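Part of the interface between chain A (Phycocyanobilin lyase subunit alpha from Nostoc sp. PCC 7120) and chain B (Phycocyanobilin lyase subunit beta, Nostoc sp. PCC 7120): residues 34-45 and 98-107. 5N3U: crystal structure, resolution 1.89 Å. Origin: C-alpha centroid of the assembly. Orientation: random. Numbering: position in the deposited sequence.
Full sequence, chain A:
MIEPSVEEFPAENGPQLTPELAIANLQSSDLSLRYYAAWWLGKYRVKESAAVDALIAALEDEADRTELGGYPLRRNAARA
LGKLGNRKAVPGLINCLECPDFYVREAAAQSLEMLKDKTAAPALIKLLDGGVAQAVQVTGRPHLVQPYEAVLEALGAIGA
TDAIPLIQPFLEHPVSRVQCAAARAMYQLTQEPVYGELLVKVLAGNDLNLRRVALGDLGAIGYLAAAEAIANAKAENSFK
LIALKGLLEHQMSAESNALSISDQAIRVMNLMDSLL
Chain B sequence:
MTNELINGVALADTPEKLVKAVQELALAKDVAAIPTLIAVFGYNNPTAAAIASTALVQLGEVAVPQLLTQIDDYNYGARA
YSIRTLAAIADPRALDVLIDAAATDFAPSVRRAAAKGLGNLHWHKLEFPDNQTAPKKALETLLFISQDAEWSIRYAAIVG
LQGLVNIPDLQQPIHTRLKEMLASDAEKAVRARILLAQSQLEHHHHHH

Chain A (34-45) RYYAAWWLGKYR
Chain B (98-107) LIDAAATDFA

Contact between a helix of the lyase alpha subunit (chain A, 34-45) and the end of a helix of the beta subunit with the loop after it (chain B, 98-107). Residues 34-43 of chain A are helical, continuing a helix that begins before A:Arg34, with phi/psi near -60/-45; A:Tyr44 (-90/6) is the first to leave helical values, and A:Arg45 turns to 51/52. Chain B enters already helical at B:Leu98, drifts through B:Thr104 (-126/-10), extends at B:Asp105 (-68/151) and passes B:Phe106 (-93/-23) to B:Ala107 (-78/120), the N-cap position of a following helix. The two helix axes approach to 10.8 Å and cross at -72°, and the CA atoms of A:Tyr36 and B:Thr104 mark the register at 6.9 Å.

Chain A meets its partner with A:Tyr35, A:Trp39 and A:Lys43, spaced one helical turn apart, all pointing toward chain B and all with chi1 t. B:Thr104 sits at the centre. Its chi1 is p (60°), which lets OG1 donate a hydrogen bond back to B:Asp100 O, 2.8 Å away, so the hydroxyl is satisfied within its own chain. Its CB lies over the five-membered ring of A:Trp39, 3.8 Å from the centroid and 6° off the normal, a CH-pi contact, while B:Thr104 CG2 reaches A:Trp39 CG at 3.7 Å. The indole has chi2 89°.

The far edge of that indole meets B:Phe106 (chi1 m, chi2 -83°), with A:Trp39 CH2 3.7 Å from B:Phe106 CE2; the rings are oblique, planes at 56° and centroids 5.8 Å apart. B:Phe106 leaves its backbone sideways, but its ring end comes nearer to chain A. There A:Lys43, with chi2 p and the other chi angles t, brings its CE to 3.7 Å from B:Phe106 CE2; its NZ is hydrogen-bonded elsewhere in the structure. A:Tyr44 (chi1 m) brings OH to 3.9 Å from B:Phe106 CZ, at the ring edge.

At the other end, A:Tyr36 (chi1 t, chi2 -88°) points sideways at CB, yet its ring edge approaches chain B, CD2 lying 3.4 Å from B:Ala103 O. A:Tyr35 (chi2 87°) packs CE2 at 4.5 Å from B:Ile99 CG2, where B:Ile99 is m,t. A:Tyr35 OH is modelled 2.1 Å from OD1 of B:Asp100 (chi1 -86°), a clash on which nothing should rest.

No hydrogen bond joins the two stretches; 422 Å² is buried, both sides summed, with B:Thr104, A:Tyr35, B:Phe106 and A:Trp39 covered most. B:Asp105 points away, and its OD1 accepts a hydrogen bond from B:Ala107 N at 3.0 Å, spanning the turn.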

# COMPACT_ATOMS: atom_id res chain seq x y z
N ARG A 34 13.64 -14.13 13.82
CA ARG A 34 14.11 -13.06 14.71
C ARG A 34 14.14 -11.69 13.96
O ARG A 34 13.75 -10.67 14.51
CB ARG A 34 15.56 -13.31 15.12
CG ARG A 34 15.78 -14.59 15.87
CD ARG A 34 17.25 -14.62 16.26
NE ARG A 34 17.46 -15.70 17.21
CZ ARG A 34 18.55 -15.87 17.95
NH1 ARG A 34 19.57 -15.01 17.91
NH2 ARG A 34 18.59 -16.93 18.77
N TYR A 35 14.70 -11.71 12.76
CA TYR A 35 14.84 -10.47 11.95
C TYR A 35 13.47 -9.86 11.71
O TYR A 35 13.29 -8.69 11.86
CB TYR A 35 15.57 -10.83 10.65
CG TYR A 35 15.86 -9.73 9.70
CD1 TYR A 35 17.02 -8.97 9.84
CD2 TYR A 35 15.00 -9.41 8.64
CE1 TYR A 35 17.31 -7.94 8.97
CE2 TYR A 35 15.31 -8.38 7.71
CZ TYR A 35 16.46 -7.68 7.89
OH TYR A 35 16.80 -6.63 7.08
N TYR A 36 12.51 -10.67 11.33
CA TYR A 36 11.19 -10.21 11.02
C TYR A 36 10.54 -9.67 12.27
O TYR A 36 9.94 -8.59 12.29
CB TYR A 36 10.38 -11.36 10.39
CG TYR A 36 9.02 -10.88 10.01
CD1 TYR A 36 8.00 -10.92 10.91
CD2 TYR A 36 8.78 -10.34 8.75
CE1 TYR A 36 6.77 -10.46 10.63
CE2 TYR A 36 7.53 -9.86 8.41
CZ TYR A 36 6.53 -9.95 9.37
OH TYR A 36 5.32 -9.51 9.11
N ALA A 37 10.72 -10.37 13.37
CA ALA A 37 10.08 -9.94 14.60
C ALA A 37 10.57 -8.61 15.11
O ALA A 37 9.81 -7.82 15.57
CB ALA A 37 10.29 -11.02 15.67
N ALA A 38 11.85 -8.37 15.08
CA ALA A 38 12.40 -7.06 15.36
C ALA A 38 11.86 -5.97 14.46
O ALA A 38 11.45 -4.92 15.00
CB ALA A 38 13.90 -7.07 15.24
N TRP A 39 11.75 -6.19 13.13
CA TRP A 39 11.05 -5.21 12.29
C TRP A 39 9.61 -5.01 12.72
O TRP A 39 9.12 -3.90 12.83
CB TRP A 39 11.13 -5.71 10.78
CG TRP A 39 10.28 -4.91 9.89
CD1 TRP A 39 10.62 -3.79 9.24
CD2 TRP A 39 8.95 -5.19 9.53
NE1 TRP A 39 9.57 -3.28 8.61
CE2 TRP A 39 8.52 -4.11 8.73
CE3 TRP A 39 8.07 -6.20 9.86
CZ2 TRP A 39 7.25 -4.04 8.19
CZ3 TRP A 39 6.77 -6.13 9.32
CH2 TRP A 39 6.37 -5.04 8.51
N TRP A 40 8.89 -6.12 13.01
CA TRP A 40 7.50 -6.02 13.38
C TRP A 40 7.28 -5.19 14.63
O TRP A 40 6.33 -4.38 14.72
CB TRP A 40 6.92 -7.41 13.54
CG TRP A 40 5.46 -7.52 13.67
CD1 TRP A 40 4.54 -7.82 12.71
CD2 TRP A 40 4.72 -7.48 14.90
NE1 TRP A 40 3.26 -7.89 13.25
CE2 TRP A 40 3.35 -7.66 14.60
CE3 TRP A 40 5.09 -7.24 16.22
CZ2 TRP A 40 2.35 -7.66 15.58
CZ3 TRP A 40 4.06 -7.21 17.22
CH2 TRP A 40 2.72 -7.44 16.87
N LEU A 41 8.14 -5.37 15.60
CA LEU A 41 7.98 -4.63 16.88
C LEU A 41 8.10 -3.12 16.67
O LEU A 41 7.38 -2.38 17.26
CB LEU A 41 9.00 -5.12 17.88
CG LEU A 41 8.77 -6.52 18.46
CD1 LEU A 41 9.97 -7.01 19.20
CD2 LEU A 41 7.55 -6.48 19.34
N GLY A 42 8.97 -2.71 15.75
CA GLY A 42 9.11 -1.27 15.41
C GLY A 42 8.02 -0.78 14.56
O GLY A 42 7.49 0.31 14.80
N LYS A 43 7.61 -1.59 13.59
CA LYS A 43 6.55 -1.18 12.71
C LYS A 43 5.25 -0.94 13.47
O LYS A 43 4.54 0.02 13.23
CB LYS A 43 6.39 -2.28 11.69
CG LYS A 43 5.17 -2.16 10.77
CD LYS A 43 5.15 -0.90 9.95
CE LYS A 43 3.96 -1.08 9.02
NZ LYS A 43 3.97 -0.04 8.01
N TYR A 44 4.92 -1.83 14.39
CA TYR A 44 3.70 -1.74 15.19
C TYR A 44 3.93 -0.96 16.46
O TYR A 44 3.02 -0.84 17.29
CB TYR A 44 3.12 -3.16 15.44
CG TYR A 44 2.64 -3.72 14.14
CD1 TYR A 44 3.52 -4.34 13.28
CD2 TYR A 44 1.32 -3.59 13.75
CE1 TYR A 44 3.12 -4.83 12.05
CE2 TYR A 44 0.90 -4.04 12.50
CZ TYR A 44 1.83 -4.63 11.63
OH TYR A 44 1.51 -5.10 10.35
N ARG A 45 5.11 -0.39 16.64
CA ARG A 45 5.37 0.55 17.77
C ARG A 45 4.92 -0.07 19.13
O ARG A 45 4.15 0.50 19.86
CB ARG A 45 4.72 1.88 17.54
CG ARG A 45 5.39 2.62 16.39
CD ARG A 45 5.18 4.10 16.54
NE ARG A 45 5.62 4.74 15.30
CZ ARG A 45 6.64 5.58 15.16
NH1 ARG A 45 7.42 5.96 16.18
NH2 ARG A 45 6.88 6.05 13.95
N LEU B 98 17.70 -6.86 -1.09
CA LEU B 98 16.79 -7.84 -1.54
C LEU B 98 16.16 -8.65 -0.44
O LEU B 98 14.97 -8.99 -0.47
CB LEU B 98 17.43 -8.78 -2.55
CG LEU B 98 17.39 -8.44 -4.00
CD1 LEU B 98 17.52 -7.00 -4.32
CD2 LEU B 98 18.37 -9.31 -4.78
N ILE B 99 16.94 -8.93 0.58
CA ILE B 99 16.38 -9.65 1.75
C ILE B 99 15.33 -8.84 2.48
O ILE B 99 14.18 -9.30 2.77
CB ILE B 99 17.48 -10.01 2.72
CG1 ILE B 99 18.25 -11.15 2.14
CG2 ILE B 99 16.90 -10.39 4.07
CD1 ILE B 99 19.45 -11.52 3.01
N ASP B 100 15.59 -7.56 2.62
CA ASP B 100 14.62 -6.70 3.22
C ASP B 100 13.35 -6.60 2.47
O ASP B 100 12.28 -6.62 3.04
CB ASP B 100 15.17 -5.26 3.29
CG ASP B 100 15.96 -5.05 4.49
OD1 ASP B 100 15.87 -5.92 5.38
OD2 ASP B 100 16.70 -4.04 4.59
N ALA B 101 13.45 -6.44 1.17
CA ALA B 101 12.34 -6.39 0.31
C ALA B 101 11.55 -7.65 0.29
O ALA B 101 10.35 -7.61 0.43
CB ALA B 101 12.82 -6.12 -1.11
N ALA B 102 12.20 -8.79 0.19
CA ALA B 102 11.49 -10.04 0.24
C ALA B 102 10.80 -10.31 1.55
O ALA B 102 9.69 -10.82 1.58
CB ALA B 102 12.43 -11.15 -0.08
N ALA B 103 11.47 -10.02 2.66
CA ALA B 103 10.98 -10.37 4.00
C ALA B 103 10.02 -9.38 4.63
O ALA B 103 9.14 -9.81 5.41
CB ALA B 103 12.20 -10.59 4.94
N THR B 104 10.18 -8.06 4.40
CA THR B 104 9.43 -7.08 5.16
C THR B 104 8.63 -6.08 4.35
O THR B 104 7.83 -5.35 4.91
CB THR B 104 10.30 -6.33 6.14
OG1 THR B 104 11.35 -5.64 5.45
CG2 THR B 104 10.98 -7.34 7.17
N ASP B 105 8.82 -6.03 3.04
CA ASP B 105 7.97 -5.17 2.23
C ASP B 105 6.55 -5.68 2.22
O ASP B 105 6.34 -6.87 2.43
CB ASP B 105 8.53 -5.08 0.77
CG ASP B 105 8.22 -3.70 0.17
OD1 ASP B 105 7.03 -3.41 -0.10
OD2 ASP B 105 9.16 -2.90 -0.02
N PHE B 106 5.56 -4.81 2.07
CA PHE B 106 4.19 -5.26 1.97
C PHE B 106 3.76 -5.47 0.52
O PHE B 106 2.88 -6.23 0.28
CB PHE B 106 3.21 -4.29 2.59
CG PHE B 106 3.14 -4.37 4.07
CD1 PHE B 106 2.34 -5.34 4.72
CD2 PHE B 106 3.88 -3.48 4.86
CE1 PHE B 106 2.31 -5.44 6.11
CE2 PHE B 106 3.82 -3.56 6.25
CZ PHE B 106 3.04 -4.54 6.86
N ALA B 107 4.42 -4.80 -0.45
CA ALA B 107 3.98 -4.90 -1.82
C ALA B 107 4.38 -6.20 -2.50
O ALA B 107 5.55 -6.47 -2.67
CB ALA B 107 4.54 -3.75 -2.58